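Local atomic coordinates of aldehyde dehydrogenase (Trypanosoma brucei, PDB entry 5MYP), a protein that probably oxidises aldehydes to carboxylic acids, with NAD+ as the hydride acceptor. Residues Asn11-Ile17 with Val179-Glu185; Leu118-Ile124 with Phe194-Thr200; Phe322-Met326 with Asp341-Ile347. All coordinates share one frame. Residues are numbered along the deposited sequence.

Contact 1: Asn11-Ile17 with Val179-Glu185; sequences NTSLENI and VNGGVSE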
loop_
_atom_site.group_PDB
_atom_site.type_symbol
_atom_site.label_atom_id
_atom_site.label_comp_id
_atom_site.label_asym_id
_atom_site.label_seq_id
_atom_site.Cartn_x
_atom_site.Cartn_y
_atom_site.Cartn_z
ATOM N N ASN A 11 28.563 15.966 -3.169
ATOM C CA ASN A 11 27.224 16.222 -2.629
ATOM C C ASN A 11 26.438 17.098 -3.600
ATOM O O ASN A 11 26.971 18.068 -4.137
ATOM C CB ASN A 11 27.291 16.926 -1.269
ATOM C CG ASN A 11 27.822 16.034 -0.157
ATOM O OD1 ASN A 11 27.654 14.814 -0.170
ATOM N ND2 ASN A 11 28.453 16.651 0.830
ATOM N N THR A 12 25.176 16.737 -3.835
ATOM C CA THR A 12 24.287 17.555 -4.648
ATOM C C THR A 12 23.960 18.823 -3.867
ATOM O O THR A 12 23.582 18.744 -2.699
ATOM C CB THR A 12 22.978 16.811 -4.975
ATOM O OG1 THR A 12 23.287 15.504 -5.486
ATOM C CG2 THR A 12 22.139 17.597 -5.995
ATOM N N SER A 13 24.123 19.984 -4.500
ATOM C CA SER A 13 23.779 21.254 -3.862
ATOM C C SER A 13 22.275 21.299 -3.618
ATOM O O SER A 13 21.491 20.778 -4.421
ATOM C CB SER A 13 24.211 22.451 -4.714
ATOM O OG SER A 13 23.357 22.618 -5.833
ATOM N N LEU A 14 21.881 21.930 -2.518
ATOM C CA LEU A 14 20.469 22.015 -2.146
ATOM C C LEU A 14 19.623 22.738 -3.201
ATOM O O LEU A 14 18.466 22.383 -3.410
ATOM C CB LEU A 14 20.305 22.677 -0.767
ATOM C CG LEU A 14 20.974 21.967 0.418
ATOM C CD1 LEU A 14 20.749 22.747 1.707
ATOM C CD2 LEU A 14 20.462 20.542 0.553
ATOM N N GLU A 15 20.213 23.734 -3.862
ATOM C CA GLU A 15 19.545 24.482 -4.928
ATOM C C GLU A 15 19.261 23.622 -6.168
ATOM O O GLU A 15 18.261 23.847 -6.855
ATOM C CB GLU A 15 20.388 25.710 -5.313
ATOM C CG GLU A 15 19.941 26.418 -6.584
ATOM C CD GLU A 15 20.784 27.642 -6.896
ATOM O OE1 GLU A 15 21.010 27.927 -8.090
ATOM O OE2 GLU A 15 21.226 28.320 -5.944
ATOM N N ASN A 16 20.138 22.654 -6.450
ATOM C CA ASN A 16 19.962 21.736 -7.595
ATOM C C ASN A 16 18.943 20.612 -7.371
ATOM O O ASN A 16 18.488 20.007 -8.343
ATOM C CB ASN A 16 21.308 21.117 -8.026
ATOM C CG ASN A 16 22.197 22.096 -8.786
ATOM O OD1 ASN A 16 21.726 23.105 -9.317
ATOM N ND2 ASN A 16 23.487 21.793 -8.853
ATOM N N ILE A 17 18.592 20.327 -6.117
ATOM C CA ILE A 17 17.652 19.236 -5.814
ATOM C C ILE A 17 16.261 19.462 -6.447
ATOM O O ILE A 17 15.763 18.562 -7.125
ATOM C CB ILE A 17 17.610 18.911 -4.291
ATOM C CG1 ILE A 17 18.917 18.212 -3.893
ATOM C CG2 ILE A 17 16.404 18.038 -3.936
ATOM C CD1 ILE A 17 19.183 18.164 -2.401
ATOM N N VAL A 179 20.542 12.186 -6.534
ATOM C CA VAL A 179 20.849 13.098 -5.430
ATOM C C VAL A 179 21.831 12.380 -4.510
ATOM O O VAL A 179 21.522 11.313 -3.992
ATOM C CB VAL A 179 19.580 13.523 -4.656
ATOM C CG1 VAL A 179 19.943 14.347 -3.422
ATOM C CG2 VAL A 179 18.645 14.313 -5.557
ATOM N N ASN A 180 23.000 12.980 -4.302
ATOM C CA ASN A 180 24.044 12.417 -3.453
ATOM C C ASN A 180 24.197 13.261 -2.193
ATOM O O ASN A 180 24.111 14.489 -2.249
ATOM C CB ASN A 180 25.381 12.349 -4.218
ATOM C CG ASN A 180 25.494 11.103 -5.087
ATOM O OD1 ASN A 180 25.433 9.996 -4.573
ATOM N ND2 ASN A 180 25.666 11.280 -6.401
ATOM N N GLY A 181 24.406 12.584 -1.065
ATOM C CA GLY A 181 24.667 13.246 0.213
ATOM C C GLY A 181 24.118 12.492 1.402
ATOM O O GLY A 181 23.725 11.334 1.284
ATOM N N GLY A 182 24.075 13.172 2.545
ATOM C CA GLY A 182 23.634 12.582 3.812
ATOM C C GLY A 182 22.267 13.108 4.215
ATOM O O GLY A 182 21.355 13.189 3.387
ATOM N N VAL A 183 22.134 13.481 5.488
ATOM C CA VAL A 183 20.848 13.879 6.060
ATOM C C VAL A 183 20.320 15.162 5.428
ATOM O O VAL A 183 19.135 15.242 5.103
ATOM C CB VAL A 183 20.935 14.032 7.604
ATOM C CG1 VAL A 183 19.652 14.623 8.189
ATOM C CG2 VAL A 183 21.219 12.675 8.239
ATOM N N SER A 184 21.193 16.154 5.265
ATOM C CA SER A 184 20.813 17.444 4.665
ATOM C C SER A 184 20.171 17.267 3.283
ATOM O O SER A 184 19.095 17.815 3.013
ATOM C CB SER A 184 22.034 18.363 4.556
ATOM O OG SER A 184 21.755 19.513 3.773
ATOM N N GLU A 185 20.825 16.475 2.437
ATOM C CA GLU A 185 20.378 16.283 1.060
ATOM C C GLU A 185 19.154 15.360 0.987
ATOM O O GLU A 185 18.275 15.566 0.148
ATOM C CB GLU A 185 21.518 15.760 0.173
ATOM C CG GLU A 185 22.660 16.765 -0.023
ATOM C CD GLU A 185 23.678 16.804 1.115
ATOM O OE1 GLU A 185 23.590 15.987 2.055
ATOM O OE2 GLU A 185 24.600 17.641 1.066
HETATM O O HOH W 1 24.536 19.615 -0.490
#
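An extended N-terminal loop is pinned here to the turn that opens helix 183-191, at the edge of the Rossmann-like domain of an aldehyde dehydrogenase fold. Two hydrogen bonds between Thr12 and Asn180 hold it: Thr12 N donates to Asn180 O (3.0 Å), and Asn180 N donates to Thr12 OG1 (2.8 Å). Threonine suits the place because its hydroxyl meets the second backbone group that its own amide cannot serve. A water joins Thr12 O (2.6 Å) to Glu185 OE2 (2.5 Å), while Glu185 OE1 accepts from Gly182 N (2.9 Å), the N-cap residue. At the backbone angles of Gly181 (147/-166°) a CB would be jammed against Asn180 O and would also clash with Glu185 OE1, so glycine is called for. In the apolar part, Ile17 CD1 lies 4.0 Å from Val179 CG1, and both side chains reach Val189. Ser13 OG accepts from Asn16 N (3.3 Å), a capping bond where the loop turns into helix 16-29. Val179-Gly182 connects strand 176-178 to helix 183-191 in a Rossmann-type beta-alpha unit.

Contact 2: Leu118-Ile124 with Phe194-Thr200; sequences LGVVLVI and FDHILYT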
loop_
_atom_site.group_PDB
_atom_site.type_symbol
_atom_site.label_atom_id
_atom_site.label_comp_id
_atom_site.label_asym_id
_atom_site.label_seq_id
_atom_site.Cartn_x
_atom_site.Cartn_y
_atom_site.Cartn_z
ATOM N N LEU A 118 2.656 5.879 -12.277
ATOM C CA LEU A 118 2.360 6.808 -11.183
ATOM C C LEU A 118 2.905 8.218 -11.440
ATOM O O LEU A 118 2.211 9.204 -11.209
ATOM C CB LEU A 118 2.932 6.273 -9.869
ATOM C CG LEU A 118 2.280 4.996 -9.341
ATOM C CD1 LEU A 118 3.105 4.413 -8.202
ATOM C CD2 LEU A 118 0.841 5.245 -8.905
ATOM N N GLY A 119 4.145 8.301 -11.916
ATOM C CA GLY A 119 4.814 9.581 -12.134
ATOM C C GLY A 119 6.295 9.494 -11.856
ATOM O O GLY A 119 7.006 8.778 -12.563
ATOM N N VAL A 120 6.761 10.221 -10.841
ATOM C CA VAL A 120 8.164 10.184 -10.426
ATOM C C VAL A 120 8.294 9.388 -9.129
ATOM O O VAL A 120 7.583 9.658 -8.150
ATOM C CB VAL A 120 8.769 11.597 -10.238
ATOM C CG1 VAL A 120 10.285 11.517 -10.103
ATOM C CG2 VAL A 120 8.399 12.495 -11.413
ATOM N N VAL A 121 9.199 8.410 -9.137
ATOM C CA VAL A 121 9.461 7.551 -7.986
ATOM C C VAL A 121 10.797 7.941 -7.356
ATOM O O VAL A 121 11.792 8.108 -8.067
ATOM C CB VAL A 121 9.508 6.062 -8.401
ATOM C CG1 VAL A 121 9.862 5.167 -7.215
ATOM C CG2 VAL A 121 8.179 5.651 -9.029
ATOM N N LEU A 122 10.817 8.092 -6.035
ATOM C CA LEU A 122 12.067 8.292 -5.294
ATOM C C LEU A 122 12.519 6.954 -4.723
ATOM O O LEU A 122 11.734 6.262 -4.079
ATOM C CB LEU A 122 11.888 9.304 -4.161
ATOM C CG LEU A 122 13.074 9.516 -3.206
ATOM C CD1 LEU A 122 14.292 10.053 -3.940
ATOM C CD2 LEU A 122 12.695 10.454 -2.075
ATOM N N VAL A 123 13.785 6.609 -4.951
ATOM C CA VAL A 123 14.400 5.414 -4.368
ATOM C C VAL A 123 15.551 5.844 -3.467
ATOM O O VAL A 123 16.513 6.440 -3.940
ATOM C CB VAL A 123 14.929 4.457 -5.457
ATOM C CG1 VAL A 123 15.589 3.232 -4.830
ATOM C CG2 VAL A 123 13.800 4.053 -6.389
ATOM N N ILE A 124 15.439 5.552 -2.172
ATOM C CA ILE A 124 16.500 5.842 -1.209
ATOM C C ILE A 124 17.215 4.531 -0.898
ATOM O O ILE A 124 16.623 3.607 -0.347
ATOM C CB ILE A 124 15.951 6.483 0.080
ATOM C CG1 ILE A 124 15.245 7.810 -0.247
ATOM C CG2 ILE A 124 17.074 6.706 1.098
ATOM C CD1 ILE A 124 14.395 8.355 0.886
ATOM N N PHE A 194 6.883 13.447 -4.894
ATOM C CA PHE A 194 6.969 12.206 -5.662
ATOM C C PHE A 194 5.623 11.496 -5.623
ATOM O O PHE A 194 4.775 11.786 -4.774
ATOM C CB PHE A 194 8.052 11.302 -5.089
ATOM C CG PHE A 194 9.430 11.867 -5.229
ATOM C CD1 PHE A 194 10.131 11.725 -6.420
ATOM C CD2 PHE A 194 10.024 12.564 -4.179
ATOM C CE1 PHE A 194 11.407 12.255 -6.561
ATOM C CE2 PHE A 194 11.300 13.091 -4.312
ATOM C CZ PHE A 194 11.992 12.939 -5.503
ATOM N N ASP A 195 5.442 10.562 -6.548
ATOM C CA ASP A 195 4.222 9.762 -6.628
ATOM C C ASP A 195 4.350 8.408 -5.936
ATOM O O ASP A 195 3.350 7.732 -5.714
ATOM C CB ASP A 195 3.804 9.619 -8.084
ATOM C CG ASP A 195 3.576 10.967 -8.728
ATOM O OD1 ASP A 195 2.499 11.556 -8.490
ATOM O OD2 ASP A 195 4.498 11.460 -9.422
ATOM N N HIS A 196 5.582 8.034 -5.599
ATOM C CA HIS A 196 5.876 6.886 -4.756
ATOM C C HIS A 196 7.294 7.041 -4.202
ATOM O O HIS A 196 8.174 7.583 -4.879
ATOM C CB HIS A 196 5.792 5.578 -5.557
ATOM C CG HIS A 196 5.608 4.363 -4.707
ATOM N ND1 HIS A 196 4.380 3.768 -4.528
ATOM C CD2 HIS A 196 6.487 3.641 -3.967
ATOM C CE1 HIS A 196 4.510 2.724 -3.727
ATOM N NE2 HIS A 196 5.777 2.630 -3.366
ATOM N N ILE A 197 7.513 6.559 -2.981
ATOM C CA ILE A 197 8.845 6.520 -2.380
ATOM C C ILE A 197 9.134 5.091 -1.924
ATOM O O ILE A 197 8.336 4.499 -1.191
ATOM C CB ILE A 197 8.968 7.483 -1.176
ATOM C CG1 ILE A 197 8.724 8.935 -1.610
ATOM C CG2 ILE A 197 10.340 7.349 -0.511
ATOM C CD1 ILE A 197 8.402 9.888 -0.480
ATOM N N LEU A 198 10.258 4.531 -2.371
ATOM C CA LEU A 198 10.762 3.274 -1.812
ATOM C C LEU A 198 11.989 3.573 -0.959
ATOM O O LEU A 198 12.953 4.172 -1.442
ATOM C CB LEU A 198 11.084 2.243 -2.900
ATOM C CG LEU A 198 11.386 0.826 -2.359
ATOM C CD1 LEU A 198 10.836 -0.277 -3.268
ATOM C CD2 LEU A 198 12.871 0.603 -2.077
ATOM N N TYR A 199 11.945 3.148 0.302
ATOM C CA TYR A 199 13.043 3.332 1.249
ATOM C C TYR A 199 13.457 1.989 1.830
ATOM O O TYR A 199 12.616 1.228 2.300
ATOM C CB TYR A 199 12.642 4.283 2.389
ATOM C CG TYR A 199 13.655 4.307 3.513
ATOM C CD1 TYR A 199 14.807 5.080 3.418
ATOM C CD2 TYR A 199 13.485 3.517 4.649
ATOM C CE1 TYR A 199 15.755 5.094 4.433
ATOM C CE2 TYR A 199 14.431 3.510 5.667
ATOM C CZ TYR A 199 15.563 4.303 5.559
ATOM O OH TYR A 199 16.497 4.300 6.566
ATOM N N THR A 200 14.760 1.721 1.799
ATOM C CA THR A 200 15.356 0.568 2.456
ATOM C C THR A 200 16.299 1.091 3.534
ATOM O O THR A 200 17.104 1.990 3.282
ATOM C CB THR A 200 16.131 -0.316 1.459
ATOM O OG1 THR A 200 15.283 -0.642 0.351
ATOM C CG2 THR A 200 16.607 -1.613 2.114
HETATM O O HOH W 2 16.132 1.035 -1.601
#
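Strands 120-124 and 196-200, parallel neighbours in the Rossmann-like sheet of the aldehyde dehydrogenase fold, run 13° apart with axes 4.7 Å from each other, and backbone hydrogen bonds join them. Leu122 N donates to His196 O (2.9 Å), Leu198 N to Leu122 O (2.8 Å) and Ile124 N to Leu198 O (2.9 Å); the last bond, Thr200 N to Ile124 O (3.4 Å), is weak. At the other end Asp195 N donates to Val120 O (2.8 Å), and Asp195 OD2 accepts from Val120 N (2.9 Å), so a carboxylate takes the role of a backbone carbonyl. A CB on Gly119 would collide with that OD2, which also forms a salt bridge with Arg25.

Among apolar contacts, Leu122 CB sits 3.5 Å from the centroid of the Phe194 ring, almost on its normal, a CH-pi contact. Ile124 CG2 meets the edge of Tyr199 at CD1 (3.6 Å). Beta-branched Val121, Val123, Ile124 and Ile197 suit the extended backbone; Leu122, Ile124, Ile197 and Tyr199 share one face, Val121, Val123, His196 and Leu198 the other.

Strand 147-151 pairs with the other edge of 118-124. Helix 203-214 packs on Ile197 and Tyr199, while helix 132-143 packs on Val121, Val123 and Leu198.

Contact 3: Phe322-Met326 with Asp341-Ile347; sequences FQRLM and DEATLTI. Unlike the reference sequence in segment 322-326: Gln323 (reference His).
No hydrogen bond crosses this contact: one aromatic ring, that of Phe322 in helix 319-328, is set against the bulged hairpin between strands 340-341 and 346-353 of a mixed sheet. The hairpin closes with a type I turn from Glu342 to Leu345 and a G1 beta bulge, in which Leu345 and Thr346 both face Asp341. Leu345 has the left-handed backbone (phi/psi 51/48°) that this bulge requires, a position commonly taken by glycine. Asp341 N to Thr346 O (2.8 Å) and Thr346 N to Asp341 O (2.9 Å) pair the arms, and Leu345 N donates to Glu342 O (3.1 Å). Asp341 OD2 accepts from Thr344 N (3.1 Å), an Asx motif, for which the short Asp side chain places its oxygen within reach of that amide.

Residues 322-326 form regular helix, with Met326 N bonded to Phe322 O (3.0 Å). CA of Phe322 is nearest that of Leu345, 6.3 Å away. The CA-CB bond of Phe322 points toward the hairpin, and with chi1 t and chi2 -87° the ring lies against it: Glu342 CA lies over one face, 4.0 Å from the centroid in a CH-pi contact, and Thr346 O lies at the edge, 3.5 Å from CE2. Phe322 CB touches Leu345 CD2 (3.7 Å).

Ile347, chi1 m and chi2 t, points toward the helix. Its CG1 is 3.3 Å from Phe322 CE2, and its CD1 is 3.7 Å from Leu325 CB. Met326, m throughout, curls its flexible chain so that SD rests 3.8 Å from Ile347 CD1.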
loop_
_atom_site.group_PDB
_atom_site.type_symbol
_atom_site.label_atom_id
_atom_site.label_comp_id
_atom_site.label_asym_id
_atom_site.label_seq_id
_atom_site.Cartn_x
_atom_site.Cartn_y
_atom_site.Cartn_z
ATOM N N PHE A 322 30.884 -1.450 15.357
ATOM C CA PHE A 322 31.847 -2.414 15.899
ATOM C C PHE A 322 31.757 -2.510 17.430
ATOM O O PHE A 322 31.636 -3.608 17.971
ATOM C CB PHE A 322 33.279 -2.054 15.469
ATOM C CG PHE A 322 34.330 -2.973 16.019
ATOM C CD1 PHE A 322 34.903 -2.735 17.269
ATOM C CD2 PHE A 322 34.758 -4.076 15.291
ATOM C CE1 PHE A 322 35.868 -3.584 17.783
ATOM C CE2 PHE A 322 35.725 -4.927 15.800
ATOM C CZ PHE A 322 36.280 -4.683 17.049
ATOM N N GLN A 323 31.814 -1.363 18.107
ATOM C CA GLN A 323 31.752 -1.315 19.574
ATOM C C GLN A 323 30.426 -1.858 20.117
ATOM O O GLN A 323 30.413 -2.571 21.118
ATOM C CB GLN A 323 31.985 0.115 20.082
ATOM C CG GLN A 323 33.388 0.644 19.812
ATOM C CD GLN A 323 33.477 2.161 19.860
ATOM O OE1 GLN A 323 32.765 2.817 20.621
ATOM N NE2 GLN A 323 34.366 2.724 19.049
ATOM N N ARG A 324 29.324 -1.521 19.447
ATOM C CA ARG A 324 27.987 -2.045 19.790
ATOM C C ARG A 324 27.931 -3.579 19.738
ATOM O O ARG A 324 27.391 -4.215 20.643
ATOM C CB ARG A 324 26.942 -1.443 18.837
ATOM C CG ARG A 324 25.508 -1.926 19.018
ATOM C CD ARG A 324 24.574 -1.184 18.072
ATOM N NE ARG A 324 23.239 -1.784 18.016
ATOM C CZ ARG A 324 22.880 -2.840 17.274
ATOM N NH1 ARG A 324 23.748 -3.481 16.485
ATOM N NH2 ARG A 324 21.621 -3.269 17.332
ATOM N N LEU A 325 28.502 -4.157 18.682
ATOM C CA LEU A 325 28.544 -5.611 18.516
ATOM C C LEU A 325 29.456 -6.287 19.542
ATOM O O LEU A 325 29.119 -7.351 20.060
ATOM C CB LEU A 325 28.971 -5.985 17.092
ATOM C CG LEU A 325 27.947 -5.620 16.008
ATOM C CD1 LEU A 325 28.593 -5.583 14.631
ATOM C CD2 LEU A 325 26.766 -6.581 16.020
ATOM N N MET A 326 30.599 -5.672 19.839
ATOM C CA MET A 326 31.487 -6.185 20.889
ATOM C C MET A 326 30.811 -6.175 22.270
ATOM O O MET A 326 30.975 -7.123 23.034
ATOM C CB MET A 326 32.811 -5.409 20.931
ATOM C CG MET A 326 33.700 -5.577 19.699
ATOM S SD MET A 326 34.048 -7.281 19.210
ATOM C CE MET A 326 34.980 -7.848 20.633
ATOM N N ASP A 341 39.179 -7.561 15.613
ATOM C CA ASP A 341 40.239 -6.569 15.420
ATOM C C ASP A 341 39.585 -5.224 15.107
ATOM O O ASP A 341 38.942 -5.068 14.061
ATOM C CB ASP A 341 41.181 -6.969 14.280
ATOM C CG ASP A 341 42.303 -5.967 14.075
ATOM O OD1 ASP A 341 43.226 -5.918 14.917
ATOM O OD2 ASP A 341 42.255 -5.221 13.076
ATOM N N GLU A 342 39.763 -4.260 16.010
ATOM C CA GLU A 342 39.108 -2.955 15.913
ATOM C C GLU A 342 39.603 -2.109 14.745
ATOM O O GLU A 342 38.796 -1.493 14.049
ATOM C CB GLU A 342 39.282 -2.179 17.224
ATOM C CG GLU A 342 38.529 -0.853 17.270
ATOM C CD GLU A 342 38.335 -0.304 18.673
ATOM O OE1 GLU A 342 38.788 -0.936 19.652
ATOM O OE2 GLU A 342 37.714 0.769 18.790
ATOM N N ALA A 343 40.917 -2.085 14.529
ATOM C CA ALA A 343 41.525 -1.260 13.472
ATOM C C ALA A 343 40.979 -1.573 12.076
ATOM O O ALA A 343 40.750 -0.662 11.284
ATOM C CB ALA A 343 43.042 -1.414 13.485
ATOM N N THR A 344 40.771 -2.862 11.795
ATOM C CA THR A 344 40.220 -3.325 10.516
ATOM C C THR A 344 38.710 -3.630 10.574
ATOM O O THR A 344 38.156 -4.158 9.609
ATOM C CB THR A 344 40.960 -4.590 10.031
ATOM O OG1 THR A 344 40.717 -5.673 10.943
ATOM C CG2 THR A 344 42.473 -4.329 9.906
ATOM N N LEU A 345 38.059 -3.303 11.695
ATOM C CA LEU A 345 36.616 -3.511 11.902
ATOM C C LEU A 345 36.176 -4.951 11.572
ATOM O O LEU A 345 35.197 -5.182 10.859
ATOM C CB LEU A 345 35.816 -2.473 11.105
ATOM C CG LEU A 345 36.069 -0.996 11.445
ATOM C CD1 LEU A 345 35.453 -0.086 10.394
ATOM C CD2 LEU A 345 35.530 -0.654 12.828
ATOM N N THR A 346 36.934 -5.905 12.106
ATOM C CA THR A 346 36.727 -7.323 11.852
ATOM C C THR A 346 36.176 -7.971 13.112
ATOM O O THR A 346 36.789 -7.858 14.170
ATOM C CB THR A 346 38.051 -8.010 11.468
ATOM O OG1 THR A 346 38.618 -7.360 10.324
ATOM C CG2 THR A 346 37.819 -9.464 11.131
ATOM N N ILE A 347 35.012 -8.611 12.999
ATOM C CA ILE A 347 34.453 -9.439 14.072
ATOM C C ILE A 347 34.057 -10.786 13.467
ATOM O O ILE A 347 33.197 -10.842 12.590
ATOM C CB ILE A 347 33.213 -8.797 14.737
ATOM C CG1 ILE A 347 33.547 -7.411 15.305
ATOM C CG2 ILE A 347 32.660 -9.706 15.842
ATOM C CD1 ILE A 347 32.347 -6.650 15.833
#

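Overall arrangement
Contacts 1 and 2 belong to one region of the fold, their centres about 17 Å apart and their nearest atoms about 6 Å. Their segments alternate along the chain, and helix 183-191, which begins in contact 1, is followed directly by strand 196-200 of contact 2. Contact 3 comes later in sequence and joins helix 319-328 to the sheet containing strand 346-353, a different sheet from that of contact 2; its centre is about 31 Å from that of contact 1 and about 35 Å from that of contact 2. Contact 2 alone approaches the predicted active site: the Thr200 side chain is about 4 Å from that of Glu223 and about 5 Å from that of Cys259. Contacts 1 and 3 lie away from these residues.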